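Dephospho-CoA kinase (PDB 4TTR) probably catalyses the last step of coenzyme A biosynthesis, the ATP-dependent phosphorylation of the 3'-hydroxyl of dephospho-CoA. Local coordinates at residues T54-T58 with P59-D63; L129-K132 with H133-P136; A168-A171 with T172-N175; L193-L196 with K197-V200; Y207-E210 with A211-Q215. All coordinates share one frame; numbering follows the deposited sequence.

How the contacts relate
All five contacts are local, joining residues a few positions apart along the chain. Contacts 1 and 4 are partly buried; contacts 2, 3 and 5 lie at the surface. Contacts 4 and 5 share helix 192-213, about 22 Å apart between centres: bonding is regular in contact 4 and weakens in contact 5. Contact 1 begins a helix, contact 3 ends one, and contact 2 is a short 3-10 turn between two sheet strands. Side-chain hydrogen bonds mark contacts 1, 2 and 3, while backbone bonds dominate 4 and 5. Only contacts 2 and 3 touch, through L129 CD1 and P174 CG, 3.5 Å apart. Contacts 1 and 4 lie on opposite sides of the chain's centre.

Contact 1: T54-T58 with P59-D63; sequences TSKNT and PCYQD
With chi1 at 58°, T58 places OG1 between its own backbone N and carbonyl carbon, facing the next turn, while Y61 turns CG away from its backbone N, which lays its ring against the S55-T58 turn. T58 OG1 accepts from Y61 N at 3.2 Å, with an N-H...O angle of 151°. The hydroxyl also has the carbonyls of S55 and L53 near it. The backbone O of T58 receives Q62 N at 3.1 Å, an i to i+4 bond that starts the helical pattern.

T58 is the N-cap of helix 59-68, its OG1 capping Y61 N, with P59 in the first turn; the type II beta turn S55-T58 leads into it. That turn is closed by T58 N donating to S55 O at 3.1 Å, and the tyrosine packs against it. K56 CA makes a CH-pi contact over one ring face, 3.9 Å from the centroid of Y61 and 15° off the normal. N57 N lies above the same face, nearer the rim, 3.2 Å from Y61 CD1. At the ring's edge sits T54 O, 3.6 Å from Y61 CD2. Farther out, K56 CG runs beside the phenol, whose OH is hydrogen-bonded to G77 O. On the inner side, the methyl CG2 of T54 meets C60 CB, and both residues also pack on L102 of helix 92-115.

Contact 2: L129-K132 with H133-P136; sequences LFNK and HHYP
H133, the first residue of the 133-136 segment, donates its backbone N to N131 OD1 at 2.9 Å. The N-H...O angle is 136° and the donor stands above the amide's carbonyl plane, so the bond is bent. It depends on N131 CG lying anti to its backbone N (chi1 -171°), which swings the amide forward over the following turn.

H134 comes next and meets the same asparagine through backbone and ring. Its N donates to N131 O at 3.0 Å, and its imidazole lies against the side-chain amide, the two planes 21° apart and stacked. N131 ND2 sits over one ring face, 3.6 Å from H134 NE2, and N131 CB approaches that ring in a CH-pi contact. The imidazole's ND1 bonds to E99, and the ring stacks with H103. N131 thus opens an Asx turn that leads into a short 3-10 turn, in the loop between strands 122-125 and 140-145 of the parallel sheet.

Y135 N makes the next i to i+3 bond, to K132 O at 2.8 Å, again from above the carbonyl plane, and bonds more weakly to N131 O. Its ring reaches back obliquely to F130, CD2 to CD2 at 3.8 Å; F130 in turn makes a cation-pi contact with R179. P136 follows with its CD 3.5 Å from K132 O.

Contact 3: A168-A171 with T172-N175; sequences AILA and TQPN
The I169 and L170 carbonyls, in the last turn of helix 163-171, point toward the T172-Q173 backbone as the chain leaves the helical path. T172 N makes a weak bond to I169 O at 3.3 Å, an i to i+3 pairing. Q173 N then bonds to L170 O at 3.3 Å; this bond is nearly straight at hydrogen (167°), although its donor stands well above the carbonyl plane. Q173 itself has an extended psi that turns the chain into the following loop.

T172 also brings its side chain back to the helix. A chi1 of 51° folds OG1 in over its own main chain, and from there it donates to I169 O at 2.8 Å, approaching from above the carbonyl plane. The methyl CG2 of T172 rests 3.5 Å from A168 O. Q173 folds as well: its chain bends at chi2 (-54°) and runs alongside I169, pointing the same way. Its amide nitrogen is modelled so close to I169 O that the bond between them is doubtful in detail. Nearer its backbone, Q173 CG lies 3.3 Å from L170 O.

T172 and Q173 also touch F89 of helix 81-90, while L170 packs on helix 148-159. Q173 touches I25, next to A26 of the predicted ATP site, whose side chain is about 6 Å from that of L170. Near that site, then, i to i+3 backbone bonds close the C-terminal end of helix 163-171 before the loop to helix 177-182.

Contact 4: L193-L196 with K197-V200; sequences LSEL and KAKV
L193 O accepts K197 N at 3.0 Å, an i to i+4 bond with 156° at hydrogen. The leucine side chain touches T31 of helix 29-38, a residue predicted to bind ATP.

S194 O takes A198 N at 3.0 Å, and the aliphatic CB of K197 rests 3.5 Å from the same oxygen. The regular alpha-helical spacing places this turn in the long C-terminal helix 192-213, which packs on helix 29-38 and on the edge strand 185-188 of the parallel sheet.

E195 O accepts K199 N at 2.9 Å. Its side chain bends at chi2 (-57°), which directs the carboxylate toward the following turn: OE2 comes to 4.1 Å from A198 CB, and OE1 to the same distance from K199 CG. The glutamate and lysine chains pass at a slant. E195 OE1 is 5.4 Å from K199 NZ, so the charges are not in contact; NZ is hydrogen-bonded to I188 O.

L196 O receives V200 N, and V200 CG2 closes to 3.3 Å on that oxygen. At L196 a chi1 of -176° puts CG on the far side of CB from the amide nitrogen, carrying its branches toward V32 and L187. V200 lies one turn on and touches L187 too, along with F35 and F36.

Contact 5: Y207-E210 with A211-Q215; sequences YLRE and AKIKQ
R209 and I213, one turn apart, cross obliquely at the surface, with I213 CD1 4.0 Å from R209 NH1. The arginine chain is extended at first and bends at chi3 (70°), which brings the guanidinium round toward I213. I213 CG1 lies 3.6 Å from R209 O. E210 OE2 lies 3.9 Å from R209 NH2, above the same side of the guanidinium plane as I213 CD1; this is at most a weak, through-space attraction, since no N-H points at the oxygen. Both approaches to the guanidinium hold for one of two deposited arginine conformers and are therefore tentative. The same carboxylate has a weak, long ion pair with K140.

A211 turns its methyl CB to 3.2 Å from Y207 O, beside the bond from A211 N to that oxygen (2.8 Å, 157° at hydrogen). Y207 itself points away from A211 and meets the ring of Y121 edge-to-face.

Farther on the backbone bonding slackens. K212 N bonds to L208 O and weakly to R209 O; I213 N has only weak bonds, to R209 O and E210 O. This mixing of i+4 and i+3 partners is characteristic of a fraying C-terminal turn, here the last turn of helix 192-213 at the end of the chain.

Contact 1: T54-T58 with P59-D63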
loop_
_atom_site.group_PDB
_atom_site.type_symbol
_atom_site.label_atom_id
_atom_site.label_comp_id
_atom_site.label_asym_id
_atom_site.label_seq_id
_atom_site.Cartn_x
_atom_site.Cartn_y
_atom_site.Cartn_z
ATOM N N THR A 54 12.398 8.760 -5.114
ATOM C CA THR A 54 12.796 8.414 -6.472
ATOM C C THR A 54 12.538 9.602 -7.394
ATOM O O THR A 54 12.322 9.442 -8.596
ATOM C CB THR A 54 12.056 7.165 -6.984
ATOM O OG1 THR A 54 10.642 7.329 -6.817
ATOM C CG2 THR A 54 12.512 5.942 -6.216
ATOM N N SER A 55 12.572 10.795 -6.810
ATOM C CA SER A 55 12.515 12.041 -7.566
ATOM C C SER A 55 13.761 12.191 -8.422
ATOM O O SER A 55 14.741 11.477 -8.232
ATOM C CB SER A 55 12.389 13.244 -6.625
ATOM O OG SER A 55 11.048 13.455 -6.228
ATOM N N LYS A 56 13.724 13.143 -9.345
ATOM C CA LYS A 56 14.819 13.344 -10.286
ATOM C C LYS A 56 16.162 13.542 -9.572
ATOM O O LYS A 56 16.312 14.422 -8.723
ATOM C CB LYS A 56 14.517 14.545 -11.186
ATOM C CG LYS A 56 14.928 14.356 -12.640
ATOM C CD LYS A 56 14.530 15.555 -13.491
ATOM C CE LYS A 56 13.192 15.332 -14.184
ATOM N NZ LYS A 56 12.568 16.609 -14.630
ATOM N N ASN A 57 17.125 12.697 -9.936
ATOM C CA ASN A 57 18.504 12.751 -9.440
ATOM C C ASN A 57 18.685 12.458 -7.946
ATOM O O ASN A 57 19.685 12.854 -7.346
ATOM C CB ASN A 57 19.123 14.111 -9.785
ATOM C CG ASN A 57 19.774 14.114 -11.151
ATOM O OD1 ASN A 57 20.591 13.245 -11.462
ATOM N ND2 ASN A 57 19.405 15.081 -11.983
ATOM N N THR A 58 17.745 11.731 -7.349
ATOM C CA THR A 58 18.005 11.109 -6.055
ATOM C C THR A 58 18.879 9.886 -6.309
ATOM O O THR A 58 18.927 9.389 -7.435
ATOM C CB THR A 58 16.713 10.676 -5.320
ATOM O OG1 THR A 58 15.972 9.762 -6.140
ATOM C CG2 THR A 58 15.848 11.879 -4.990
ATOM N N PRO A 59 19.578 9.396 -5.273
ATOM C CA PRO A 59 20.367 8.165 -5.424
ATOM C C PRO A 59 19.549 6.977 -5.948
ATOM O O PRO A 59 19.996 6.287 -6.866
ATOM C CB PRO A 59 20.865 7.894 -4.003
ATOM C CG PRO A 59 20.887 9.231 -3.351
ATOM C CD PRO A 59 19.742 9.995 -3.937
ATOM N N CYS A 60 18.367 6.748 -5.383
ATOM C CA CYS A 60 17.542 5.607 -5.786
ATOM C C CYS A 60 17.032 5.752 -7.213
ATOM O O CYS A 60 16.928 4.770 -7.944
ATOM C CB CYS A 60 16.366 5.432 -4.826
ATOM S SG CYS A 60 16.848 4.768 -3.229
ATOM N N TYR A 61 16.707 6.977 -7.597
ATOM C CA TYR A 61 16.333 7.286 -8.970
ATOM C C TYR A 61 17.450 6.874 -9.931
ATOM O O TYR A 61 17.194 6.293 -10.988
ATOM C CB TYR A 61 16.019 8.778 -9.076
ATOM C CG TYR A 61 16.011 9.379 -10.459
ATOM C CD1 TYR A 61 17.197 9.740 -11.087
ATOM C CD2 TYR A 61 14.814 9.638 -11.117
ATOM C CE1 TYR A 61 17.194 10.318 -12.342
ATOM C CE2 TYR A 61 14.801 10.213 -12.377
ATOM C CZ TYR A 61 15.995 10.555 -12.981
ATOM O OH TYR A 61 15.995 11.130 -14.229
ATOM N N GLN A 62 18.689 7.160 -9.543
ATOM C CA GLN A 62 19.848 6.834 -10.364
ATOM C C GLN A 62 20.052 5.323 -10.476
ATOM O O GLN A 62 20.335 4.811 -11.559
ATOM C CB GLN A 62 21.105 7.497 -9.790
ATOM C CG GLN A 62 21.117 9.022 -9.940
ATOM C CD GLN A 62 22.062 9.720 -8.971
ATOM O OE1 GLN A 62 22.688 9.084 -8.125
ATOM N NE2 GLN A 62 22.166 11.039 -9.097
ATOM N N ASP A 63 19.907 4.615 -9.360
ATOM C CA ASP A 63 20.113 3.170 -9.339
ATOM C C ASP A 63 19.028 2.435 -10.123
ATOM O O ASP A 63 19.295 1.418 -10.761
ATOM C CB ASP A 63 20.146 2.650 -7.903
ATOM C CG ASP A 63 21.281 3.241 -7.091
ATOM O OD1 ASP A 63 22.260 3.735 -7.690
ATOM O OD2 ASP A 63 21.194 3.204 -5.847
#

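Contact 2: L129-K132 with H133-P136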
loop_
_atom_site.group_PDB
_atom_site.type_symbol
_atom_site.label_atom_id
_atom_site.label_comp_id
_atom_site.label_asym_id
_atom_site.label_seq_id
_atom_site.Cartn_x
_atom_site.Cartn_y
_atom_site.Cartn_z
ATOM N N LEU A 129 2.108 -7.488 -0.607
ATOM C CA LEU A 129 3.085 -8.526 -0.293
ATOM C C LEU A 129 4.295 -7.943 0.428
ATOM O O LEU A 129 5.438 -8.190 0.040
ATOM C CB LEU A 129 3.537 -9.233 -1.571
ATOM C CG LEU A 129 2.438 -9.881 -2.409
ATOM C CD1 LEU A 129 2.996 -10.259 -3.767
ATOM C CD2 LEU A 129 1.866 -11.099 -1.701
ATOM N N PHE A 130 4.041 -7.172 1.478
ATOM C CA PHE A 130 5.113 -6.516 2.209
ATOM C C PHE A 130 5.989 -7.537 2.929
ATOM O O PHE A 130 5.502 -8.547 3.441
ATOM C CB PHE A 130 4.546 -5.505 3.211
ATOM C CG PHE A 130 3.799 -6.130 4.358
ATOM C CD1 PHE A 130 2.470 -6.493 4.225
ATOM C CD2 PHE A 130 4.427 -6.341 5.575
ATOM C CE1 PHE A 130 1.784 -7.062 5.280
ATOM C CE2 PHE A 130 3.744 -6.909 6.634
ATOM C CZ PHE A 130 2.423 -7.270 6.487
ATOM N N ASN A 131 7.291 -7.270 2.948
ATOM C CA ASN A 131 8.230 -8.095 3.692
ATOM C C ASN A 131 8.057 -7.837 5.181
ATOM O O ASN A 131 8.254 -6.715 5.651
ATOM C CB ASN A 131 9.671 -7.799 3.258
ATOM C CG ASN A 131 10.675 -8.783 3.837
ATOM O OD1 ASN A 131 10.399 -9.474 4.816
ATOM N ND2 ASN A 131 11.851 -8.847 3.227
ATOM N N LYS A 132 7.689 -8.879 5.917
ATOM C CA LYS A 132 7.414 -8.741 7.344
ATOM C C LYS A 132 8.684 -8.353 8.087
ATOM O O LYS A 132 8.644 -7.572 9.035
ATOM C CB LYS A 132 6.849 -10.039 7.930
ATOM C CG LYS A 132 6.075 -10.900 6.948
ATOM C CD LYS A 132 5.239 -11.938 7.666
ATOM C CE LYS A 132 3.764 -11.603 7.567
ATOM N NZ LYS A 132 2.938 -12.440 8.478
ATOM N N HIS A 133 9.814 -8.900 7.644
ATOM C CA HIS A 133 11.103 -8.611 8.263
ATOM C C HIS A 133 11.437 -7.128 8.169
ATOM O O HIS A 133 12.266 -6.624 8.926
ATOM C CB HIS A 133 12.213 -9.440 7.607
ATOM C CG HIS A 133 12.110 -10.910 7.874
ATOM N ND1 HIS A 133 10.976 -11.497 8.394
ATOM C CD2 HIS A 133 13.003 -11.913 7.697
ATOM C CE1 HIS A 133 11.174 -12.797 8.522
ATOM N NE2 HIS A 133 12.397 -13.075 8.106
ATOM N N HIS A 134 10.793 -6.434 7.236
ATOM C CA HIS A 134 10.996 -5.000 7.067
ATOM C C HIS A 134 9.960 -4.196 7.858
ATOM O O HIS A 134 10.145 -2.997 8.092
ATOM C CB HIS A 134 10.944 -4.634 5.581
ATOM C CG HIS A 134 12.119 -5.139 4.799
ATOM N ND1 HIS A 134 12.340 -4.800 3.480
ATOM C CD2 HIS A 134 13.137 -5.956 5.153
ATOM C CE1 HIS A 134 13.448 -5.385 3.059
ATOM N NE2 HIS A 134 13.950 -6.094 4.052
ATOM N N TYR A 135 8.884 -4.865 8.274
ATOM C CA TYR A 135 7.852 -4.250 9.110
ATOM C C TYR A 135 7.518 -5.110 10.330
ATOM O O TYR A 135 6.360 -5.474 10.539
ATOM C CB TYR A 135 6.583 -4.005 8.291
ATOM C CG TYR A 135 6.780 -3.029 7.157
ATOM C CD1 TYR A 135 6.835 -1.664 7.398
ATOM C CD2 TYR A 135 6.912 -3.470 5.847
ATOM C CE1 TYR A 135 7.018 -0.763 6.371
ATOM C CE2 TYR A 135 7.094 -2.576 4.808
ATOM C CZ TYR A 135 7.146 -1.222 5.078
ATOM O OH TYR A 135 7.328 -0.324 4.053
ATOM N N PRO A 136 8.535 -5.433 11.145
ATOM C CA PRO A 136 8.349 -6.277 12.328
ATOM C C PRO A 136 7.703 -5.541 13.500
ATOM O O PRO A 136 7.370 -6.169 14.505
ATOM C CB PRO A 136 9.779 -6.690 12.679
ATOM C CG PRO A 136 10.599 -5.528 12.245
ATOM C CD PRO A 136 9.940 -5.011 10.995
#

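Contact 3: A168-A171 with T172-N175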
loop_
_atom_site.group_PDB
_atom_site.type_symbol
_atom_site.label_atom_id
_atom_site.label_comp_id
_atom_site.label_asym_id
_atom_site.label_seq_id
_atom_site.Cartn_x
_atom_site.Cartn_y
_atom_site.Cartn_z
ATOM N N ALA A 168 -8.219 -10.603 -16.860
ATOM C CA ALA A 168 -6.883 -11.135 -17.104
ATOM C C ALA A 168 -5.869 -10.495 -16.159
ATOM O O ALA A 168 -4.887 -11.128 -15.765
ATOM C CB ALA A 168 -6.477 -10.907 -18.550
ATOM N N ILE A 169 -6.109 -9.236 -15.807
ATOM C CA ILE A 169 -5.280 -8.538 -14.829
ATOM C C ILE A 169 -5.527 -9.114 -13.440
ATOM O O ILE A 169 -4.587 -9.342 -12.679
ATOM C CB ILE A 169 -5.562 -7.024 -14.836
ATOM C CG1 ILE A 169 -4.987 -6.398 -16.108
ATOM C CG2 ILE A 169 -4.955 -6.345 -13.612
ATOM C CD1 ILE A 169 -5.663 -5.110 -16.522
ATOM N N LEU A 170 -6.793 -9.346 -13.114
ATOM C CA LEU A 170 -7.146 -9.948 -11.834
ATOM C C LEU A 170 -6.660 -11.391 -11.758
ATOM O O LEU A 170 -6.321 -11.882 -10.682
ATOM C CB LEU A 170 -8.656 -9.900 -11.605
ATOM C CG LEU A 170 -9.293 -8.521 -11.409
ATOM C CD1 LEU A 170 -10.748 -8.690 -11.027
ATOM C CD2 LEU A 170 -8.563 -7.691 -10.361
ATOM N N ALA A 171 -6.626 -12.059 -12.909
ATOM C CA ALA A 171 -6.220 -13.460 -12.977
ATOM C C ALA A 171 -4.764 -13.649 -12.562
ATOM O O ALA A 171 -4.374 -14.736 -12.134
ATOM C CB ALA A 171 -6.440 -14.003 -14.390
ATOM N N THR A 172 -3.970 -12.587 -12.676
ATOM C CA THR A 172 -2.534 -12.670 -12.432
ATOM C C THR A 172 -2.112 -12.088 -11.081
ATOM O O THR A 172 -0.921 -12.010 -10.778
ATOM C CB THR A 172 -1.755 -11.944 -13.544
ATOM O OG1 THR A 172 -2.291 -10.627 -13.726
ATOM C CG2 THR A 172 -1.859 -12.716 -14.849
ATOM N N GLN A 173 -3.079 -11.693 -10.263
ATOM C CA GLN A 173 -2.761 -11.113 -8.963
ATOM C C GLN A 173 -2.224 -12.169 -8.006
ATOM O O GLN A 173 -2.490 -13.355 -8.180
ATOM C CB GLN A 173 -3.990 -10.435 -8.366
ATOM C CG GLN A 173 -4.592 -9.390 -9.283
ATOM C CD GLN A 173 -3.577 -8.354 -9.732
ATOM O OE1 GLN A 173 -2.626 -8.047 -9.014
ATOM N NE2 GLN A 173 -3.770 -7.815 -10.929
ATOM N N PRO A 174 -1.454 -11.741 -6.993
ATOM C CA PRO A 174 -0.916 -12.708 -6.034
ATOM C C PRO A 174 -2.024 -13.371 -5.235
ATOM O O PRO A 174 -3.032 -12.728 -4.942
ATOM C CB PRO A 174 -0.027 -11.857 -5.119
ATOM C CG PRO A 174 0.128 -10.538 -5.809
ATOM C CD PRO A 174 -1.091 -10.358 -6.640
ATOM N N ASN A 175 -1.848 -14.641 -4.892
ATOM C CA ASN A 175 -2.818 -15.314 -4.046
ATOM C C ASN A 175 -2.797 -14.681 -2.666
ATOM O O ASN A 175 -1.736 -14.326 -2.149
ATOM C CB ASN A 175 -2.531 -16.811 -3.971
ATOM C CG ASN A 175 -2.509 -17.463 -5.339
ATOM O OD1 ASN A 175 -3.542 -17.588 -5.995
ATOM N ND2 ASN A 175 -1.326 -17.879 -5.777
#

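Contact 4: L193-L196 with K197-V200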
loop_
_atom_site.group_PDB
_atom_site.type_symbol
_atom_site.label_atom_id
_atom_site.label_comp_id
_atom_site.label_asym_id
_atom_site.label_seq_id
_atom_site.Cartn_x
_atom_site.Cartn_y
_atom_site.Cartn_z
ATOM N N LEU A 193 -19.559 3.473 -0.408
ATOM C CA LEU A 193 -18.737 4.326 0.447
ATOM C C LEU A 193 -19.250 4.461 1.875
ATOM O O LEU A 193 -18.460 4.596 2.807
ATOM C CB LEU A 193 -18.632 5.728 -0.161
ATOM C CG LEU A 193 -17.800 5.917 -1.430
ATOM C CD1 LEU A 193 -17.929 7.354 -1.909
ATOM C CD2 LEU A 193 -16.341 5.568 -1.192
ATOM N N SER A 194 -20.567 4.452 2.047
ATOM C CA SER A 194 -21.155 4.676 3.361
ATOM C C SER A 194 -20.857 3.523 4.317
ATOM O O SER A 194 -20.486 3.752 5.470
ATOM C CB SER A 194 -22.666 4.886 3.244
ATOM O OG SER A 194 -23.260 5.029 4.522
ATOM N N GLU A 195 -21.023 2.289 3.851
ATOM C CA GLU A 195 -20.728 1.133 4.691
ATOM C C GLU A 195 -19.230 0.995 4.898
ATOM O O GLU A 195 -18.784 0.488 5.924
ATOM C CB GLU A 195 -21.295 -0.157 4.088
ATOM C CG GLU A 195 -22.589 -0.625 4.745
ATOM C CD GLU A 195 -22.441 -0.847 6.243
ATOM O OE1 GLU A 195 -21.472 -1.521 6.656
ATOM O OE2 GLU A 195 -23.288 -0.338 7.010
ATOM N N LEU A 196 -18.454 1.439 3.917
ATOM C CA LEU A 196 -17.005 1.436 4.046
ATOM C C LEU A 196 -16.605 2.332 5.214
ATOM O O LEU A 196 -15.788 1.952 6.053
ATOM C CB LEU A 196 -16.347 1.903 2.748
ATOM C CG LEU A 196 -14.820 1.861 2.691
ATOM C CD1 LEU A 196 -14.307 0.455 2.954
ATOM C CD2 LEU A 196 -14.327 2.366 1.336
ATOM N N LYS A 197 -17.205 3.515 5.269
ATOM C CA LYS A 197 -16.950 4.461 6.346
ATOM C C LYS A 197 -17.378 3.910 7.700
ATOM O O LYS A 197 -16.694 4.110 8.703
ATOM C CB LYS A 197 -17.678 5.771 6.078
ATOM C CG LYS A 197 -17.424 6.835 7.124
ATOM C CD LYS A 197 -18.376 7.997 6.922
ATOM C CE LYS A 197 -18.200 9.060 7.999
ATOM N NZ LYS A 197 -18.683 8.603 9.334
ATOM N N ALA A 198 -18.521 3.235 7.730
ATOM C CA ALA A 198 -19.011 2.640 8.964
ATOM C C ALA A 198 -18.027 1.594 9.468
ATOM O O ALA A 198 -17.712 1.544 10.653
ATOM C CB ALA A 198 -20.384 2.027 8.752
ATOM N N LYS A 199 -17.529 0.767 8.558
ATOM C CA LYS A 199 -16.581 -0.275 8.920
ATOM C C LYS A 199 -15.268 0.312 9.442
ATOM O O LYS A 199 -14.720 -0.176 10.431
ATOM C CB LYS A 199 -16.323 -1.187 7.721
ATOM C CG LYS A 199 -17.481 -2.129 7.443
ATOM C CD LYS A 199 -17.184 -3.081 6.314
ATOM C CE LYS A 199 -18.172 -4.231 6.302
ATOM N NZ LYS A 199 -17.854 -5.196 5.226
ATOM N N VAL A 200 -14.772 1.357 8.786
ATOM C CA VAL A 200 -13.562 2.036 9.238
ATOM C C VAL A 200 -13.763 2.603 10.645
ATOM O O VAL A 200 -12.867 2.532 11.479
ATOM C CB VAL A 200 -13.150 3.166 8.263
ATOM C CG1 VAL A 200 -12.093 4.075 8.881
ATOM C CG2 VAL A 200 -12.632 2.574 6.962
#

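Contact 5: Y207-E210 with A211-Q215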
loop_
_atom_site.group_PDB
_atom_site.type_symbol
_atom_site.label_atom_id
_atom_site.label_comp_id
_atom_site.label_asym_id
_atom_site.label_seq_id
_atom_site.Cartn_x
_atom_site.Cartn_y
_atom_site.Cartn_z
ATOM N N TYR A 207 -9.003 -0.081 17.356
ATOM C CA TYR A 207 -7.587 0.262 17.485
ATOM C C TYR A 207 -7.336 1.203 18.662
ATOM O O TYR A 207 -6.339 1.061 19.370
ATOM C CB TYR A 207 -7.068 0.900 16.190
ATOM C CG TYR A 207 -7.074 -0.022 14.990
ATOM C CD1 TYR A 207 -6.753 -1.366 15.117
ATOM C CD2 TYR A 207 -7.398 0.454 13.729
ATOM C CE1 TYR A 207 -6.755 -2.206 14.021
ATOM C CE2 TYR A 207 -7.405 -0.379 12.628
ATOM C CZ TYR A 207 -7.082 -1.707 12.779
ATOM O OH TYR A 207 -7.089 -2.541 11.681
ATOM N N LEU A 208 -8.229 2.170 18.864
ATOM C CA LEU A 208 -8.160 3.040 20.035
ATOM C C LEU A 208 -8.182 2.218 21.320
ATOM O O LEU A 208 -7.390 2.450 22.230
ATOM C CB LEU A 208 -9.324 4.034 20.050
ATOM C CG LEU A 208 -9.301 5.215 19.077
ATOM C CD1 LEU A 208 -10.552 6.054 19.272
ATOM C CD2 LEU A 208 -8.054 6.072 19.257
ATOM N N ARG A 209 -9.099 1.259 21.379
ATOM C CA ARG A 209 -9.257 0.418 22.560
ATOM C C ARG A 209 -7.990 -0.389 22.831
ATOM O O ARG A 209 -7.480 -0.398 23.948
ATOM C CB ARG A 209 -10.457 -0.518 22.389
ATOM C CG ARG A 209 -10.841 -1.278 23.647
ATOM C CD ARG A 209 -11.985 -2.251 23.402
ATOM N NE ARG A 209 -11.579 -3.389 22.583
ATOM C CZ ARG A 209 -10.813 -4.387 23.012
ATOM N NH1 ARG A 209 -10.351 -4.393 24.256
ATOM N NH2 ARG A 209 -10.499 -5.380 22.193
ATOM N N GLU A 210 -7.481 -1.057 21.803
ATOM C CA GLU A 210 -6.318 -1.923 21.956
ATOM C C GLU A 210 -5.019 -1.148 22.190
ATOM O O GLU A 210 -4.146 -1.614 22.917
ATOM C CB GLU A 210 -6.184 -2.830 20.733
ATOM C CG GLU A 210 -7.021 -4.101 20.844
ATOM C CD GLU A 210 -7.245 -4.794 19.512
ATOM O OE1 GLU A 210 -6.917 -4.200 18.462
ATOM O OE2 GLU A 210 -7.756 -5.936 19.514
ATOM N N ALA A 211 -4.887 0.028 21.588
ATOM C CA ALA A 211 -3.712 0.866 21.831
ATOM C C ALA A 211 -3.712 1.394 23.264
ATOM O O ALA A 211 -2.657 1.638 23.846
ATOM C CB ALA A 211 -3.664 2.025 20.843
ATOM N N LYS A 212 -4.899 1.573 23.829
ATOM C CA LYS A 212 -5.025 2.109 25.177
ATOM C C LYS A 212 -4.514 1.128 26.232
ATOM O O LYS A 212 -3.932 1.542 27.235
ATOM C CB LYS A 212 -6.483 2.473 25.464
ATOM C CG LYS A 212 -6.736 2.962 26.885
ATOM C CD LYS A 212 -8.200 3.310 27.113
ATOM C CE LYS A 212 -8.687 4.391 26.158
ATOM N NZ LYS A 212 -9.993 4.965 26.584
ATOM N N ILE A 213 -4.725 -0.165 26.004
ATOM C CA ILE A 213 -4.387 -1.186 26.993
ATOM C C ILE A 213 -3.090 -1.933 26.678
ATOM O O ILE A 213 -2.702 -2.847 27.406
ATOM C CB ILE A 213 -5.532 -2.208 27.128
ATOM C CG1 ILE A 213 -5.757 -2.956 25.813
ATOM C CG2 ILE A 213 -6.807 -1.497 27.546
ATOM C CD1 ILE A 213 -6.753 -4.084 25.919
ATOM N N LYS A 214 -2.416 -1.532 25.603
ATOM C CA LYS A 214 -1.220 -2.224 25.127
ATOM C C LYS A 214 0.066 -1.448 25.423
ATOM O O LYS A 214 0.266 -0.347 24.914
ATOM C CB LYS A 214 -1.344 -2.481 23.618
ATOM C CG LYS A 214 -0.092 -3.026 22.942
ATOM C CD LYS A 214 0.291 -4.396 23.470
ATOM C CE LYS A 214 1.517 -4.925 22.749
ATOM N NZ LYS A 214 1.907 -6.284 23.206
ATOM N N GLN A 215 0.933 -2.035 26.245
ATOM C CA GLN A 215 2.283 -1.515 26.451
ATOM C C GLN A 215 3.295 -2.644 26.275
ATOM O O GLN A 215 3.647 -3.006 25.154
ATOM C CB GLN A 215 2.446 -0.887 27.837
ATOM C CG GLN A 215 1.421 0.180 28.182
ATOM C CD GLN A 215 0.172 -0.396 28.812
ATOM O OE1 GLN A 215 0.241 -1.306 29.641
ATOM N NE2 GLN A 215 -0.983 0.124 28.414
#